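Local coordinates for protein minor fimbrium subunit Mfa5 (Porphyromonas gingivalis ATCC 33277, PDB 6TO1) that serves as an accessory subunit of the minor fimbriae, surface pili that mediate biofilm formation and adhesion to host cells and other oral bacteria, at residues D251-T256 with V297-L302; D261-V266 with Y337-N342; V266-I271 with P291-K296. One frame throughout, in Å; residues are numbered along the deposited sequence.

Contact 1: residues D251-T256 with V297-L302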
loop_
_atom_site.group_PDB
_atom_site.type_symbol
_atom_site.label_atom_id
_atom_site.label_comp_id
_atom_site.label_asym_id
_atom_site.label_seq_id
_atom_site.Cartn_x
_atom_site.Cartn_y
_atom_site.Cartn_z
ATOM N N ASP A 251 -15.304 33.932 34.508
ATOM C CA ASP A 251 -15.436 33.497 33.130
ATOM C C ASP A 251 -14.895 34.532 32.151
ATOM O O ASP A 251 -15.061 34.371 30.935
ATOM C CB ASP A 251 -16.906 33.191 32.862
ATOM C CG ASP A 251 -17.422 32.046 33.713
ATOM O OD1 ASP A 251 -16.602 31.160 34.059
ATOM O OD2 ASP A 251 -18.637 32.018 34.003
ATOM N N PHE A 252 -14.257 35.586 32.665
ATOM C CA PHE A 252 -13.740 36.693 31.875
ATOM C C PHE A 252 -12.286 36.881 32.252
ATOM O O PHE A 252 -11.829 36.380 33.289
ATOM C CB PHE A 252 -14.536 37.989 32.102
ATOM C CG PHE A 252 -15.987 37.840 31.801
ATOM C CD1 PHE A 252 -16.524 38.369 30.656
ATOM C CD2 PHE A 252 -16.824 37.143 32.670
ATOM C CE1 PHE A 252 -17.877 38.205 30.358
ATOM C CE2 PHE A 252 -18.154 36.948 32.380
ATOM C CZ PHE A 252 -18.701 37.498 31.235
ATOM N N ILE A 253 -11.561 37.613 31.407
ATOM C CA ILE A 253 -10.132 37.818 31.596
ATOM C C ILE A 253 -9.751 39.186 31.072
ATOM O O ILE A 253 -10.363 39.707 30.146
ATOM C CB ILE A 253 -9.343 36.684 30.897
ATOM C CG1 ILE A 253 -7.845 36.746 31.206
ATOM C CG2 ILE A 253 -9.532 36.741 29.367
ATOM C CD1 ILE A 253 -7.098 35.538 30.648
ATOM N N GLY A 254 -8.704 39.761 31.672
ATOM C CA GLY A 254 -8.187 41.044 31.264
ATOM C C GLY A 254 -7.009 40.948 30.301
ATOM O O GLY A 254 -6.565 39.871 29.920
ATOM N N GLU A 255 -6.490 42.128 29.953
ATOM C CA GLU A 255 -5.357 42.269 29.046
ATOM C C GLU A 255 -4.227 41.322 29.424
ATOM O O GLU A 255 -3.877 41.178 30.603
ATOM C CB GLU A 255 -4.861 43.731 29.061
ATOM C CG GLU A 255 -5.769 44.736 28.349
ATOM C CD GLU A 255 -5.294 46.186 28.419
ATOM O OE1 GLU A 255 -4.455 46.532 29.295
ATOM O OE2 GLU A 255 -5.764 46.994 27.602
ATOM N N THR A 256 -3.671 40.656 28.412
ATOM C CA THR A 256 -2.571 39.735 28.614
ATOM C C THR A 256 -1.232 40.440 28.659
ATOM O O THR A 256 -0.256 39.850 29.124
ATOM C CB THR A 256 -2.487 38.695 27.487
ATOM O OG1 THR A 256 -2.114 39.325 26.249
ATOM C CG2 THR A 256 -3.833 37.947 27.328
ATOM N N VAL A 297 -12.907 40.648 29.427
ATOM C CA VAL A 297 -13.615 40.099 28.278
ATOM C C VAL A 297 -13.701 38.594 28.402
ATOM O O VAL A 297 -12.941 37.953 29.134
ATOM C CB VAL A 297 -12.948 40.509 26.942
ATOM C CG1 VAL A 297 -12.914 42.042 26.835
ATOM C CG2 VAL A 297 -11.544 39.920 26.803
ATOM N N GLY A 298 -14.634 38.014 27.650
ATOM C CA GLY A 298 -14.887 36.593 27.799
ATOM C C GLY A 298 -13.635 35.767 27.537
ATOM O O GLY A 298 -12.848 36.057 26.629
ATOM N N ARG A 299 -13.456 34.730 28.349
ATOM C CA ARG A 299 -12.337 33.815 28.164
ATOM C C ARG A 299 -12.506 32.975 26.901
ATOM O O ARG A 299 -13.594 32.876 26.325
ATOM C CB ARG A 299 -12.212 32.893 29.379
ATOM C CG ARG A 299 -11.698 33.614 30.614
ATOM C CD ARG A 299 -11.636 32.696 31.819
ATOM N NE ARG A 299 -10.743 33.230 32.838
ATOM C CZ ARG A 299 -9.416 33.100 32.824
ATOM N NH1 ARG A 299 -8.807 32.450 31.836
ATOM N NH2 ARG A 299 -8.701 33.634 33.804
ATOM N N ARG A 300 -11.404 32.344 26.477
ATOM C CA ARG A 300 -11.468 31.388 25.380
ATOM C C ARG A 300 -11.147 29.971 25.843
ATOM O O ARG A 300 -10.993 29.082 25.006
ATOM C CB ARG A 300 -10.545 31.794 24.217
ATOM C CG ARG A 300 -9.113 32.044 24.584
ATOM C CD ARG A 300 -8.301 32.300 23.305
ATOM N NE ARG A 300 -6.908 32.605 23.583
ATOM C CZ ARG A 300 -6.389 33.832 23.607
ATOM N NH1 ARG A 300 -7.147 34.893 23.368
ATOM N NH2 ARG A 300 -5.103 33.988 23.905
ATOM N N ASN A 301 -11.068 29.729 27.158
ATOM C CA ASN A 301 -10.745 28.399 27.660
ATOM C C ASN A 301 -11.755 27.913 28.679
ATOM O O ASN A 301 -11.412 27.194 29.620
ATOM C CB ASN A 301 -9.348 28.378 28.266
ATOM C CG ASN A 301 -9.212 29.273 29.515
ATOM O OD1 ASN A 301 -9.921 30.263 29.697
ATOM N ND2 ASN A 301 -8.257 28.932 30.360
ATOM N N LEU A 302 -13.030 28.249 28.498
ATOM C CA LEU A 302 -14.050 27.685 29.359
ATOM C C LEU A 302 -14.263 26.215 29.030
ATOM O O LEU A 302 -14.114 25.797 27.875
ATOM C CB LEU A 302 -15.371 28.411 29.201
ATOM C CG LEU A 302 -15.427 29.915 29.433
ATOM C CD1 LEU A 302 -16.854 30.386 29.195
ATOM C CD2 LEU A 302 -14.998 30.199 30.844
#

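Contact 2: residues D261-V266 with Y337-N342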
loop_
_atom_site.group_PDB
_atom_site.type_symbol
_atom_site.label_atom_id
_atom_site.label_comp_id
_atom_site.label_asym_id
_atom_site.label_seq_id
_atom_site.Cartn_x
_atom_site.Cartn_y
_atom_site.Cartn_z
ATOM N N ASP A 261 -2.583 39.838 21.085
ATOM C CA ASP A 261 -3.600 38.877 21.488
ATOM C C ASP A 261 -4.992 39.435 21.191
ATOM O O ASP A 261 -5.244 40.623 21.401
ATOM C CB ASP A 261 -3.489 38.571 22.988
ATOM C CG ASP A 261 -4.246 37.343 23.378
ATOM O OD1 ASP A 261 -3.598 36.287 23.589
ATOM O OD2 ASP A 261 -5.514 37.438 23.454
ATOM N N PRO A 262 -5.906 38.609 20.690
ATOM C CA PRO A 262 -7.289 39.088 20.485
ATOM C C PRO A 262 -7.882 39.804 21.702
ATOM O O PRO A 262 -8.630 40.775 21.547
ATOM C CB PRO A 262 -8.039 37.789 20.146
ATOM C CG PRO A 262 -7.017 36.949 19.405
ATOM C CD PRO A 262 -5.697 37.235 20.178
ATOM N N ILE A 263 -7.556 39.353 22.911
ATOM C CA ILE A 263 -8.046 40.024 24.119
ATOM C C ILE A 263 -7.600 41.484 24.123
ATOM O O ILE A 263 -8.410 42.410 24.237
ATOM C CB ILE A 263 -7.542 39.284 25.377
ATOM C CG1 ILE A 263 -8.189 37.892 25.482
ATOM C CG2 ILE A 263 -7.795 40.129 26.632
ATOM C CD1 ILE A 263 -7.400 36.867 26.296
ATOM N N ASP A 264 -6.281 41.700 24.026
ATOM C CA ASP A 264 -5.727 43.040 24.075
ATOM C C ASP A 264 -6.198 43.853 22.885
ATOM O O ASP A 264 -6.473 45.043 23.012
ATOM C CB ASP A 264 -4.196 42.966 24.122
ATOM C CG ASP A 264 -3.673 42.225 25.358
ATOM O OD1 ASP A 264 -4.095 41.076 25.581
ATOM O OD2 ASP A 264 -2.842 42.810 26.123
ATOM N N LEU A 265 -6.304 43.219 21.718
ATOM C CA LEU A 265 -6.739 43.924 20.525
ATOM C C LEU A 265 -8.170 44.415 20.647
ATOM O O LEU A 265 -8.486 45.530 20.219
ATOM C CB LEU A 265 -6.618 43.010 19.305
ATOM C CG LEU A 265 -5.198 42.786 18.798
ATOM C CD1 LEU A 265 -5.201 41.640 17.769
ATOM C CD2 LEU A 265 -4.642 44.075 18.211
ATOM N N VAL A 266 -9.069 43.575 21.160
ATOM C CA VAL A 266 -10.453 43.996 21.208
ATOM C C VAL A 266 -10.640 45.064 22.267
ATOM O O VAL A 266 -11.470 45.967 22.105
ATOM C CB VAL A 266 -11.401 42.800 21.428
ATOM C CG1 VAL A 266 -11.445 42.316 22.858
ATOM C CG2 VAL A 266 -12.784 43.179 20.996
ATOM N N TYR A 337 -17.454 41.936 29.456
ATOM C CA TYR A 337 -18.014 41.876 28.111
ATOM C C TYR A 337 -17.816 40.483 27.550
ATOM O O TYR A 337 -16.696 39.960 27.600
ATOM C CB TYR A 337 -17.341 42.878 27.159
ATOM C CG TYR A 337 -17.423 44.286 27.663
ATOM C CD1 TYR A 337 -18.451 45.123 27.258
ATOM C CD2 TYR A 337 -16.520 44.746 28.593
ATOM C CE1 TYR A 337 -18.564 46.399 27.750
ATOM C CE2 TYR A 337 -16.624 46.022 29.097
ATOM C CZ TYR A 337 -17.647 46.835 28.668
ATOM O OH TYR A 337 -17.725 48.117 29.200
ATOM N N TYR A 338 -18.887 39.887 27.019
ATOM C CA TYR A 338 -18.723 38.684 26.211
ATOM C C TYR A 338 -17.957 39.056 24.942
ATOM O O TYR A 338 -18.116 40.151 24.392
ATOM C CB TYR A 338 -20.081 38.056 25.889
ATOM C CG TYR A 338 -20.845 37.636 27.145
ATOM C CD1 TYR A 338 -20.591 36.421 27.776
ATOM C CD2 TYR A 338 -21.808 38.477 27.704
ATOM C CE1 TYR A 338 -21.266 36.063 28.935
ATOM C CE2 TYR A 338 -22.515 38.109 28.835
ATOM C CZ TYR A 338 -22.218 36.927 29.462
ATOM O OH TYR A 338 -22.905 36.562 30.599
ATOM N N PHE A 339 -17.103 38.144 24.496
ATOM C CA PHE A 339 -16.140 38.365 23.424
ATOM C C PHE A 339 -16.310 37.227 22.428
ATOM O O PHE A 339 -15.650 36.182 22.541
ATOM C CB PHE A 339 -14.735 38.434 24.024
ATOM C CG PHE A 339 -13.628 38.689 23.032
ATOM C CD1 PHE A 339 -13.866 39.283 21.803
ATOM C CD2 PHE A 339 -12.342 38.336 23.364
ATOM C CE1 PHE A 339 -12.837 39.499 20.914
ATOM C CE2 PHE A 339 -11.298 38.547 22.498
ATOM C CZ PHE A 339 -11.543 39.129 21.259
ATOM N N PRO A 340 -17.222 37.371 21.461
ATOM C CA PRO A 340 -17.499 36.235 20.558
ATOM C C PRO A 340 -16.303 35.669 19.828
ATOM O O PRO A 340 -16.286 34.453 19.576
ATOM C CB PRO A 340 -18.554 36.815 19.595
ATOM C CG PRO A 340 -19.375 37.673 20.496
ATOM C CD PRO A 340 -18.332 38.358 21.414
ATOM N N CYS A 341 -15.283 36.470 19.490
ATOM C CA CYS A 341 -14.118 35.890 18.854
ATOM C C CYS A 341 -13.463 34.847 19.762
ATOM O O CYS A 341 -13.034 33.788 19.298
ATOM C CB CYS A 341 -13.090 36.960 18.493
ATOM S SG CYS A 341 -13.435 38.029 17.097
ATOM N N ASN A 342 -13.365 35.145 21.060
ATOM C CA ASN A 342 -12.817 34.187 22.015
ATOM C C ASN A 342 -13.753 32.998 22.206
ATOM O O ASN A 342 -13.294 31.877 22.355
ATOM C CB ASN A 342 -12.560 34.873 23.368
ATOM C CG ASN A 342 -11.073 35.170 23.608
ATOM O OD1 ASN A 342 -10.242 35.034 22.705
ATOM N ND2 ASN A 342 -10.757 35.574 24.813
#

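Contact 3: residues V266-I271 with P291-K296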
loop_
_atom_site.group_PDB
_atom_site.type_symbol
_atom_site.label_atom_id
_atom_site.label_comp_id
_atom_site.label_asym_id
_atom_site.label_seq_id
_atom_site.Cartn_x
_atom_site.Cartn_y
_atom_site.Cartn_z
ATOM N N VAL A 266 -9.069 43.575 21.160
ATOM C CA VAL A 266 -10.453 43.996 21.208
ATOM C C VAL A 266 -10.640 45.064 22.267
ATOM O O VAL A 266 -11.470 45.967 22.105
ATOM C CB VAL A 266 -11.401 42.800 21.428
ATOM C CG1 VAL A 266 -11.445 42.316 22.858
ATOM C CG2 VAL A 266 -12.784 43.179 20.996
ATOM N N ILE A 267 -9.881 44.995 23.358
ATOM C CA ILE A 267 -10.002 46.014 24.396
ATOM C C ILE A 267 -9.493 47.346 23.872
ATOM O O ILE A 267 -10.181 48.366 23.951
ATOM C CB ILE A 267 -9.265 45.577 25.674
ATOM C CG1 ILE A 267 -10.033 44.433 26.334
ATOM C CG2 ILE A 267 -9.114 46.757 26.653
ATOM C CD1 ILE A 267 -9.290 43.754 27.500
ATOM N N GLN A 268 -8.285 47.353 23.296
ATOM C CA GLN A 268 -7.765 48.588 22.724
ATOM C C GLN A 268 -8.679 49.095 21.626
ATOM O O GLN A 268 -8.891 50.301 21.500
ATOM C CB GLN A 268 -6.354 48.394 22.168
ATOM C CG GLN A 268 -5.722 49.675 21.657
ATOM C CD GLN A 268 -5.386 50.641 22.790
ATOM O OE1 GLN A 268 -4.478 50.394 23.568
ATOM N NE2 GLN A 268 -6.140 51.722 22.893
ATOM N N GLY A 269 -9.217 48.188 20.804
ATOM C CA GLY A 269 -10.065 48.628 19.710
ATOM C C GLY A 269 -11.320 49.294 20.219
ATOM O O GLY A 269 -11.750 50.329 19.701
ATOM N N ALA A 270 -11.905 48.728 21.275
ATOM C CA ALA A 270 -13.124 49.283 21.833
ATOM C C ALA A 270 -12.861 50.562 22.603
ATOM O O ALA A 270 -13.772 51.375 22.747
ATOM C CB ALA A 270 -13.801 48.250 22.751
ATOM N N ILE A 271 -11.646 50.748 23.128
ATOM C CA ILE A 271 -11.279 52.046 23.679
ATOM C C ILE A 271 -11.224 53.086 22.561
ATOM O O ILE A 271 -11.757 54.188 22.707
ATOM C CB ILE A 271 -9.943 51.963 24.451
ATOM C CG1 ILE A 271 -10.118 51.175 25.762
ATOM C CG2 ILE A 271 -9.355 53.375 24.707
ATOM C CD1 ILE A 271 -8.793 50.701 26.380
ATOM N N PRO A 291 -15.684 50.028 27.713
ATOM C CA PRO A 291 -14.494 49.418 28.317
ATOM C C PRO A 291 -13.303 50.361 28.424
ATOM O O PRO A 291 -13.166 51.343 27.693
ATOM C CB PRO A 291 -14.162 48.255 27.376
ATOM C CG PRO A 291 -14.815 48.608 26.094
ATOM C CD PRO A 291 -16.024 49.410 26.421
ATOM N N THR A 292 -12.453 50.025 29.380
ATOM C CA THR A 292 -11.167 50.659 29.612
ATOM C C THR A 292 -10.097 49.577 29.637
ATOM O O THR A 292 -10.381 48.381 29.496
ATOM C CB THR A 292 -11.164 51.428 30.939
ATOM O OG1 THR A 292 -11.198 50.484 32.021
ATOM C CG2 THR A 292 -12.335 52.374 31.018
ATOM N N HIS A 293 -8.832 49.993 29.845
ATOM C CA HIS A 293 -7.768 49.000 29.883
ATOM C C HIS A 293 -7.941 47.984 31.003
ATOM O O HIS A 293 -7.328 46.908 30.950
ATOM C CB HIS A 293 -6.402 49.693 30.015
ATOM C CG HIS A 293 -5.919 50.311 28.743
ATOM N ND1 HIS A 293 -5.628 49.565 27.620
ATOM C CD2 HIS A 293 -5.692 51.603 28.407
ATOM C CE1 HIS A 293 -5.254 50.372 26.645
ATOM N NE2 HIS A 293 -5.269 51.612 27.100
ATOM N N SER A 294 -8.738 48.291 32.020
ATOM C CA SER A 294 -8.950 47.382 33.141
ATOM C C SER A 294 -10.161 46.471 32.958
ATOM O O SER A 294 -10.405 45.610 33.805
ATOM C CB SER A 294 -9.119 48.184 34.437
ATOM O OG SER A 294 -7.924 48.906 34.700
ATOM N N SER A 295 -10.905 46.630 31.876
ATOM C CA SER A 295 -12.084 45.799 31.649
ATOM C C SER A 295 -11.724 44.344 31.373
ATOM O O SER A 295 -10.595 43.996 31.037
ATOM C CB SER A 295 -12.892 46.359 30.484
ATOM O OG SER A 295 -13.416 47.633 30.804
ATOM N N LYS A 296 -12.734 43.482 31.478
ATOM C CA LYS A 296 -12.574 42.045 31.365
ATOM C C LYS A 296 -13.448 41.561 30.213
ATOM O O LYS A 296 -14.578 42.030 30.038
ATOM C CB LYS A 296 -12.950 41.344 32.667
ATOM C CG LYS A 296 -12.237 41.907 33.921
ATOM C CD LYS A 296 -10.760 41.581 33.950
ATOM C CE LYS A 296 -10.172 41.928 35.340
ATOM N NZ LYS A 296 -8.713 41.668 35.423
HETATM O O HOH W 1 -5.412 53.623 25.199
HETATM O O HOH W 2 -14.484 52.297 25.357
#

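Contact 1: residues D251-T256 with V297-L302
Val297 and Ile253 form the hydrogen-bonded pair of a short antiparallel bridge, by which strand 252-253 joins the edge of a small four-stranded mixed sheet. Two backbone bonds define the pair: Val297 N donates to Ile253 O at 2.8 Å, nearly straight at 175°, and Ile253 N donates to Val297 O at 2.7 Å. The same Val297 O also receives a CA-H contact from Phe252 CA at 3.1 Å. Val297 CG2 packs against Ile253 O. Gly298 follows as the non-hydrogen-bonded partner of Phe252, whose ring atom CD1 comes 3.6 Å from Gly298 N; the ring also meets Tyr338 edge-to-face. Arg299 N then extends the pairing one step with a bond to Asp251 O at 3.1 Å. In the modelled one of its two conformers, the Arg299 side chain crosses Ile253 at about a right angle, Ile253 CB lying over the centre of one guanidinium face, and NH1 donates to Asn301 OD1. Finally Leu302 CD2 reaches Asp251 OD1 at 3.7 Å, a van der Waals contact of a methyl with a carboxylate oxygen. The chemistry is therefore divided: backbone bonds set the register, while the nearby charges do not pair across the contact. Arg299 NE and Asp251 OD1 are 6.3 Å apart, too far for a salt bridge, and the carboxylate pairs with Lys306 instead.

Contact 2: residues D261-V266 with Y337-N342
Phe339 CG stands anti to the backbone N (chi1 -179°), which carries the ring toward helix 262-272, and Val266 answers with CG1 set between its own backbone N and carbonyl carbon (chi1 78°). The two side chains meet tip to tip at a strand-to-helix junction of the von Willebrand factor A-type domain, where strand 336-338 gives way to helix 340-353 and Phe339 occupies the N-cap position. Helix 262-272 and the small sheet holding strand 336-338 lie in the chain between the core strands 227-234 and 357-362. The evidence for a CH-pi contact is direct: Val266 CG1 lies 3.7 Å from the Phe339 ring centroid and 15° off the ring normal. The opposite face is covered by Asn342 N, about 4.0 Å above the plane over the ring centre, so the phenyl group is sandwiched between the valine methyl and the first turn of its own helix. At the far end of the ring, Phe339 CZ approaches Pro262 O at 3.4 Å and Pro262 CB at 3.9 Å. Val297 and Leu370 also touch the Phe339 side chain. The start of helix 262-272 is itself capped: Asp261 OD2 accepts from Ile263 N at 2.9 Å through its anti lone pair. This capping bond fixes the first turn to the aspartate, whose OD1 forms a salt bridge with Arg300. Asn342 spends its amide outside the two segments, ND2 donating to Gly298 O and OD1 accepting from Arg300 NH1. Ile263 crosses Asn342 at about a right angle, its CG1 lying 3.5 Å from Asn342 ND2.

Contact 3: residues V266-I271 with P291-K296
Helix 262-272 packs Ile267 and the end of Ile271 against a type I beta turn from Thr292 to Ser295, with CA atoms closest between Ile271 and Thr292 at 6.1 Å. The turn leads into strand 296-298, so the contact seats the approach to that strand on the helix. It is braced internally by Ser295 N bonding to Thr292 O, by Thr292 N bonding to Ser295 OG, which is also hydrogen-bonded to Pro334 O, and by an ST turn in which Thr292 OG1 accepts from Ser294 N. Ile271 CD1, extended by chi2 of 163°, sits over the centre of one face of the His293 imidazole, 3.5 Å from the centroid and 7° off the normal, a CH-pi contact. Gln268 reaches the same ring from the edge: OE1 lies in its plane, 3.2 Å from His293 CE1, with amide and ring planes 68° apart. His293 is further held by Glu255, which bonds to ND1, and Gln268 NE2 also bonds to Asn272. Deeper in, Ile267 CG2 rests against Thr292 O and Ala270 CB meets Pro291 CG at 3.5 Å. Beside this direct packing, two waters bridge the helix to the 291-296 segment. One accepts from Gln268 NE2 and is hydrogen-bonded to His293 NE2. The second donates to Ala270 O at 2.9 Å and to Pro291 O at 2.8 Å.

Overall arrangement
All three contacts lie close together between core strands 227-234 and 357-362 of the von Willebrand factor A-type domain, with helix 262-272 common to contacts 2 and 3, which share Val266. Contact 3 is nested along the chain inside the loops closed by both others, whereas the segments of contacts 1 and 2 alternate. The centres of contact 1 and contact 2 are about 8 Å apart. Thr256 OG1 and Asp264 OD1, at 2.7 Å, probably hydrogen-bond between them. Strands 296-298 and 336-338 are neighbours in one sheet, Tyr337 N lying 2.9 Å from Lys296 O. The Phe339 side chain is about 13 Å from the magnesium ion, whose protein ligands are Ser135, Ser137 and Thr207.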